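Local atomic coordinates of halogenase PltM (Pseudomonas fluorescens, PDB entry 6BZN), a protein that acts as an FAD-binding halogenase on phenolic compounds, with chlorinating, brominating and iodinating activity. Residues C104-G109 with L244-L249; V260-N265 with Q272-G277. One frame throughout, in Å; residues are numbered along the deposited sequence.

Interaction 1: residues C104-G109 with L244-L249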
loop_
_atom_site.group_PDB
_atom_site.type_symbol
_atom_site.label_atom_id
_atom_site.label_comp_id
_atom_site.label_asym_id
_atom_site.label_seq_id
_atom_site.Cartn_x
_atom_site.Cartn_y
_atom_site.Cartn_z
ATOM N N CYS A 104 -9.649 -5.715 12.783
ATOM C CA CYS A 104 -9.659 -4.484 12.012
ATOM C C CYS A 104 -10.426 -3.354 12.661
ATOM O O CYS A 104 -11.247 -3.549 13.571
ATOM C CB CYS A 104 -10.213 -4.712 10.604
ATOM S SG CYS A 104 -11.988 -5.012 10.555
ATOM N N GLY A 105 -10.081 -2.160 12.209
ATOM C CA GLY A 105 -10.923 -0.996 12.326
ATOM C C GLY A 105 -11.596 -0.736 10.984
ATOM O O GLY A 105 -11.467 -1.513 10.031
ATOM N N ILE A 106 -12.273 0.396 10.907
ATOM C CA ILE A 106 -13.036 0.777 9.719
ATOM C C ILE A 106 -12.496 2.062 9.110
ATOM O O ILE A 106 -11.917 2.896 9.806
ATOM C CB ILE A 106 -14.534 0.915 10.078
ATOM C CG1 ILE A 106 -15.406 0.869 8.845
ATOM C CG2 ILE A 106 -14.815 2.170 10.891
ATOM C CD1 ILE A 106 -16.867 0.617 9.169
ATOM N N LYS A 107 -12.655 2.205 7.800
ATOM C CA LYS A 107 -12.421 3.497 7.160
ATOM C C LYS A 107 -13.460 3.783 6.099
ATOM O O LYS A 107 -13.797 2.923 5.274
ATOM C CB LYS A 107 -11.005 3.625 6.589
ATOM C CG LYS A 107 -10.606 2.517 5.642
ATOM C CD LYS A 107 -9.309 2.816 4.879
ATOM C CE LYS A 107 -9.424 3.936 3.851
ATOM N NZ LYS A 107 -9.529 3.482 2.439
ATOM N N LEU A 108 -13.946 5.016 6.126
ATOM C CA LEU A 108 -14.925 5.487 5.162
ATOM C C LEU A 108 -14.287 6.412 4.141
ATOM O O LEU A 108 -14.996 6.975 3.295
ATOM C CB LEU A 108 -16.054 6.190 5.899
ATOM C CG LEU A 108 -16.752 5.319 6.942
ATOM C CD1 LEU A 108 -17.779 6.135 7.723
ATOM C CD2 LEU A 108 -17.393 4.107 6.290
ATOM N N GLY A 109 -12.960 6.553 4.211
ATOM C CA GLY A 109 -12.201 7.349 3.262
ATOM C C GLY A 109 -10.848 7.756 3.814
ATOM O O GLY A 109 -10.486 7.390 4.933
ATOM N N LEU A 244 -13.863 11.770 10.814
ATOM C CA LEU A 244 -12.445 11.560 10.527
ATOM C C LEU A 244 -11.892 10.404 11.374
ATOM O O LEU A 244 -10.957 9.725 10.950
ATOM C CB LEU A 244 -11.614 12.816 10.721
ATOM C CG LEU A 244 -11.964 14.153 10.049
ATOM C CD1 LEU A 244 -10.690 14.881 9.634
ATOM C CD2 LEU A 244 -12.908 14.043 8.878
ATOM N N PHE A 245 -12.505 10.174 12.540
ATOM C CA PHE A 245 -12.252 8.993 13.369
ATOM C C PHE A 245 -12.428 7.683 12.592
ATOM O O PHE A 245 -11.668 6.735 12.790
ATOM C CB PHE A 245 -13.198 9.013 14.585
ATOM C CG PHE A 245 -12.964 7.917 15.593
ATOM C CD1 PHE A 245 -11.686 7.655 16.094
ATOM C CD2 PHE A 245 -14.041 7.174 16.094
ATOM C CE1 PHE A 245 -11.479 6.651 17.040
ATOM C CE2 PHE A 245 -13.837 6.170 17.051
ATOM C CZ PHE A 245 -12.554 5.926 17.529
ATOM N N LYS A 246 -13.430 7.656 11.713
ATOM C CA LYS A 246 -13.716 6.534 10.831
ATOM C C LYS A 246 -13.091 6.745 9.449
ATOM O O LYS A 246 -13.720 6.504 8.422
ATOM C CB LYS A 246 -15.240 6.328 10.710
ATOM C CG LYS A 246 -15.949 6.023 12.023
ATOM C CD LYS A 246 -17.404 5.658 11.764
ATOM C CE LYS A 246 -18.209 5.448 13.048
ATOM N NZ LYS A 246 -17.856 4.184 13.749
ATOM N N SER A 247 -11.832 7.167 9.438
ATOM C CA SER A 247 -11.076 7.394 8.223
ATOM C C SER A 247 -9.598 7.161 8.499
ATOM O O SER A 247 -9.162 7.145 9.653
ATOM C CB SER A 247 -11.277 8.833 7.739
ATOM O OG SER A 247 -10.455 9.746 8.450
ATOM N N THR A 248 -8.833 6.992 7.437
ATOM C CA THR A 248 -7.385 7.095 7.523
ATOM C C THR A 248 -7.038 8.577 7.502
ATOM O O THR A 248 -7.120 9.222 6.465
ATOM C CB THR A 248 -6.729 6.407 6.336
ATOM O OG1 THR A 248 -7.278 5.086 6.207
ATOM C CG2 THR A 248 -5.208 6.353 6.479
ATOM N N LEU A 249 -6.644 9.098 8.654
ATOM C CA LEU A 249 -6.424 10.517 8.836
ATOM C C LEU A 249 -4.948 10.827 8.649
ATOM O O LEU A 249 -4.089 10.189 9.282
ATOM C CB LEU A 249 -6.918 10.927 10.219
ATOM C CG LEU A 249 -6.530 12.273 10.810
ATOM C CD1 LEU A 249 -6.922 13.416 9.891
ATOM C CD2 LEU A 249 -7.197 12.402 12.174
#

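Interaction 2: residues V260-N265 with Q272-G277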
loop_
_atom_site.group_PDB
_atom_site.type_symbol
_atom_site.label_atom_id
_atom_site.label_comp_id
_atom_site.label_asym_id
_atom_site.label_seq_id
_atom_site.Cartn_x
_atom_site.Cartn_y
_atom_site.Cartn_z
ATOM N N VAL A 260 -3.160 8.809 11.688
ATOM C CA VAL A 260 -3.974 8.314 12.779
ATOM C C VAL A 260 -4.922 7.283 12.156
ATOM O O VAL A 260 -5.819 7.626 11.366
ATOM C CB VAL A 260 -4.746 9.453 13.478
ATOM C CG1 VAL A 260 -5.534 8.926 14.667
ATOM C CG2 VAL A 260 -3.786 10.548 13.931
ATOM N N ILE A 261 -4.693 6.015 12.495
ATOM C CA ILE A 261 -5.366 4.880 11.890
ATOM C C ILE A 261 -5.933 4.041 13.032
ATOM O O ILE A 261 -5.254 3.138 13.536
ATOM C CB ILE A 261 -4.389 4.087 10.996
ATOM C CG1 ILE A 261 -4.040 4.923 9.773
ATOM C CG2 ILE A 261 -4.968 2.763 10.534
ATOM C CD1 ILE A 261 -3.027 4.292 8.861
ATOM N N PRO A 262 -7.171 4.344 13.462
ATOM C CA PRO A 262 -7.736 3.597 14.595
ATOM C C PRO A 262 -8.137 2.180 14.261
ATOM O O PRO A 262 -8.654 1.924 13.160
ATOM C CB PRO A 262 -8.991 4.403 14.960
ATOM C CG PRO A 262 -8.743 5.749 14.397
ATOM C CD PRO A 262 -8.019 5.497 13.121
ATOM N N PHE A 263 -7.901 1.261 15.200
ATOM C CA PHE A 263 -8.551 -0.056 15.160
ATOM C C PHE A 263 -9.767 -0.107 16.088
ATOM O O PHE A 263 -10.459 -1.112 16.100
ATOM C CB PHE A 263 -7.579 -1.186 15.515
ATOM C CG PHE A 263 -6.314 -1.179 14.691
ATOM C CD1 PHE A 263 -6.350 -1.500 13.343
ATOM C CD2 PHE A 263 -5.093 -0.844 15.267
ATOM C CE1 PHE A 263 -5.194 -1.500 12.589
ATOM C CE2 PHE A 263 -3.933 -0.832 14.520
ATOM C CZ PHE A 263 -3.982 -1.170 13.180
ATOM N N ASN A 264 -10.022 0.973 16.827
ATOM C CA ASN A 264 -11.064 1.022 17.871
ATOM C C ASN A 264 -12.290 1.872 17.485
ATOM O O ASN A 264 -12.981 2.398 18.351
ATOM C CB ASN A 264 -10.453 1.499 19.205
ATOM C CG ASN A 264 -10.024 2.950 19.186
ATOM O OD1 ASN A 264 -9.626 3.477 18.146
ATOM N ND2 ASN A 264 -10.084 3.602 20.338
ATOM N N ASN A 265 -12.549 1.977 16.186
ATOM C CA ASN A 265 -13.584 2.850 15.639
ATOM C C ASN A 265 -14.741 2.092 14.991
ATOM O O ASN A 265 -15.579 2.705 14.319
ATOM C CB ASN A 265 -12.957 3.812 14.618
ATOM C CG ASN A 265 -12.362 3.101 13.404
ATOM O OD1 ASN A 265 -12.370 1.873 13.310
ATOM N ND2 ASN A 265 -11.810 3.879 12.483
ATOM N N GLN A 272 -8.400 -2.100 20.987
ATOM C CA GLN A 272 -8.296 -0.800 21.672
ATOM C C GLN A 272 -7.264 0.150 21.067
ATOM O O GLN A 272 -7.189 1.323 21.448
ATOM C CB GLN A 272 -7.934 -1.012 23.138
ATOM C CG GLN A 272 -8.960 -1.820 23.918
ATOM C CD GLN A 272 -8.498 -2.050 25.346
ATOM O OE1 GLN A 272 -8.232 -1.096 26.068
ATOM N NE2 GLN A 272 -8.369 -3.314 25.750
ATOM N N LEU A 273 -6.473 -0.343 20.127
ATOM C CA LEU A 273 -5.308 0.379 19.673
ATOM C C LEU A 273 -5.601 1.278 18.498
ATOM O O LEU A 273 -6.586 1.102 17.768
ATOM C CB LEU A 273 -4.204 -0.606 19.282
ATOM C CG LEU A 273 -3.727 -1.539 20.406
ATOM C CD1 LEU A 273 -2.841 -2.630 19.812
ATOM C CD2 LEU A 273 -2.999 -0.733 21.483
ATOM N N CYS A 274 -4.677 2.205 18.311
ATOM C CA CYS A 274 -4.623 3.080 17.179
ATOM C C CYS A 274 -3.194 3.114 16.641
ATOM O O CYS A 274 -2.219 3.290 17.388
ATOM C CB CYS A 274 -5.095 4.465 17.607
ATOM S SG CYS A 274 -5.124 5.716 16.306
ATOM N N SER A 275 -3.065 2.946 15.332
ATOM C CA SER A 275 -1.756 3.006 14.702
ATOM C C SER A 275 -1.365 4.448 14.452
ATOM O O SER A 275 -2.189 5.248 13.986
ATOM C CB SER A 275 -1.761 2.203 13.406
ATOM O OG SER A 275 -0.494 2.254 12.789
ATOM N N ILE A 276 -0.113 4.771 14.768
ATOM C CA ILE A 276 0.426 6.116 14.634
ATOM C C ILE A 276 1.778 6.007 13.929
ATOM O O ILE A 276 2.650 5.243 14.361
ATOM C CB ILE A 276 0.628 6.800 16.015
ATOM C CG1 ILE A 276 -0.686 6.850 16.824
ATOM C CG2 ILE A 276 1.229 8.191 15.842
ATOM C CD1 ILE A 276 -1.829 7.671 16.242
ATOM N N GLY A 277 1.955 6.760 12.846
ATOM C CA GLY A 277 3.235 6.814 12.143
ATOM C C GLY A 277 3.511 8.225 11.714
ATOM O O GLY A 277 2.605 8.890 11.220
#

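Interaction 1: residues C104-G109 with L244-L249
Lys246 gives its carbonyl to the backbone of Leu108: Leu108 N reaches Lys246 O at 2.7 Å. The same oxygen takes a CA-H contact from Lys107. The Lys246 stem runs alongside Leu108, with Lys246 CB 3.9 Å from Leu108 CD1, while Ile106 CG2 meets the start of the stem at CG. An alanine in place of Leu108 would keep the backbone bond but would probably leave one flank of the Lys246 stem uncovered and freer to move. With OG set between its backbone N and carbonyl carbon (chi1 80°), Ser247 turns the hydroxyl back to Leu244 O and also bonds to Ser111 OG; Ser247 CB sits 3.3 Å from Gly109 O. That carbonyl also accepts Thr248 N at 3.0 Å from Gly109 O. Thr248 OG1, hydrogen-bonded to His137 NE2, lies 3.3 Å from Lys107 CD, where the lysine bends away to a salt bridge with Glu135. The chain turns a corner at Leu108: strand 104-107 pairs antiparallel with strand 134-138, whereas the following strand 109-114 runs parallel beside strand 248-253 in the large mixed sheet.

Interaction 2: residues V260-N265 with Q272-G277
Cys274 directs its sulfur across the hairpin between Val260 and Pro262. With SG anti to the backbone N (chi1 -179°), the thiol sulfur Cys274 SG comes within 3.6 Å of Val260 CG1 and 4.1 Å of Pro262 CG. On this same face the Val260 and Ile276 side chains run alongside each other, and Val260 CG2 is 4.2 Å from Ile276 CD1, a looser apolar contact. The other face carries Ile261 and Ser275, with Ile261 CB 4.0 Å from Ser275 CB. Phe263 extends this side: its ring stands beneath Ile261 O, which is 4.2 Å above the plane over the ring centre, and Phe263 CE2 touches Ser275 CB at 3.9 Å. The ring's CD2 also packs on Leu273 CB, while outside the hairpin Phe139 and His221 meet the ring edge-to-face. The Ser275 hydroxyl is hydrogen-bonded to Glu64 OE1, outside the hairpin, and to NE1 of Trp259, earlier in the partner strand. Three backbone bonds fix the antiparallel register. Ile261 and Ser275 form the hydrogen-bonded pair, each N-H donating to the other's carbonyl. Phe263 N then donates to Leu273 O at 2.9 Å, and Pro262 and Cys274 between them make a non-hydrogen-bonded pair. This beta hairpin of strands 256-262 and 273-281 runs through the middle of the mixed sheet, with strand 248-253 next to strand 256-262 and strand 215-223 next to strand 273-281.

In the fold
Interactions 1 and 2 have centres about 9 Å apart and meet through Asn265, which follows the hairpin strand of interaction 2. Asn265 OD1 accepts Ile106 N at 2.8 Å, and Asn265 O accepts Lys246 NZ, also at 2.8 Å, so one asparagine ties both segments of interaction 1 to the hairpin. Pro262 CG packs 3.5 Å from Phe245 O. Strands 248-253 and 256-262 are consecutive in the chain and adjacent in the sheet. Both contacts border the FAD site seen in another structure of this protein: the side chains of Thr248 and Ile261 each lie about 4 Å from that of Ala65, and Ser275's lies about 4 Å from Val62's.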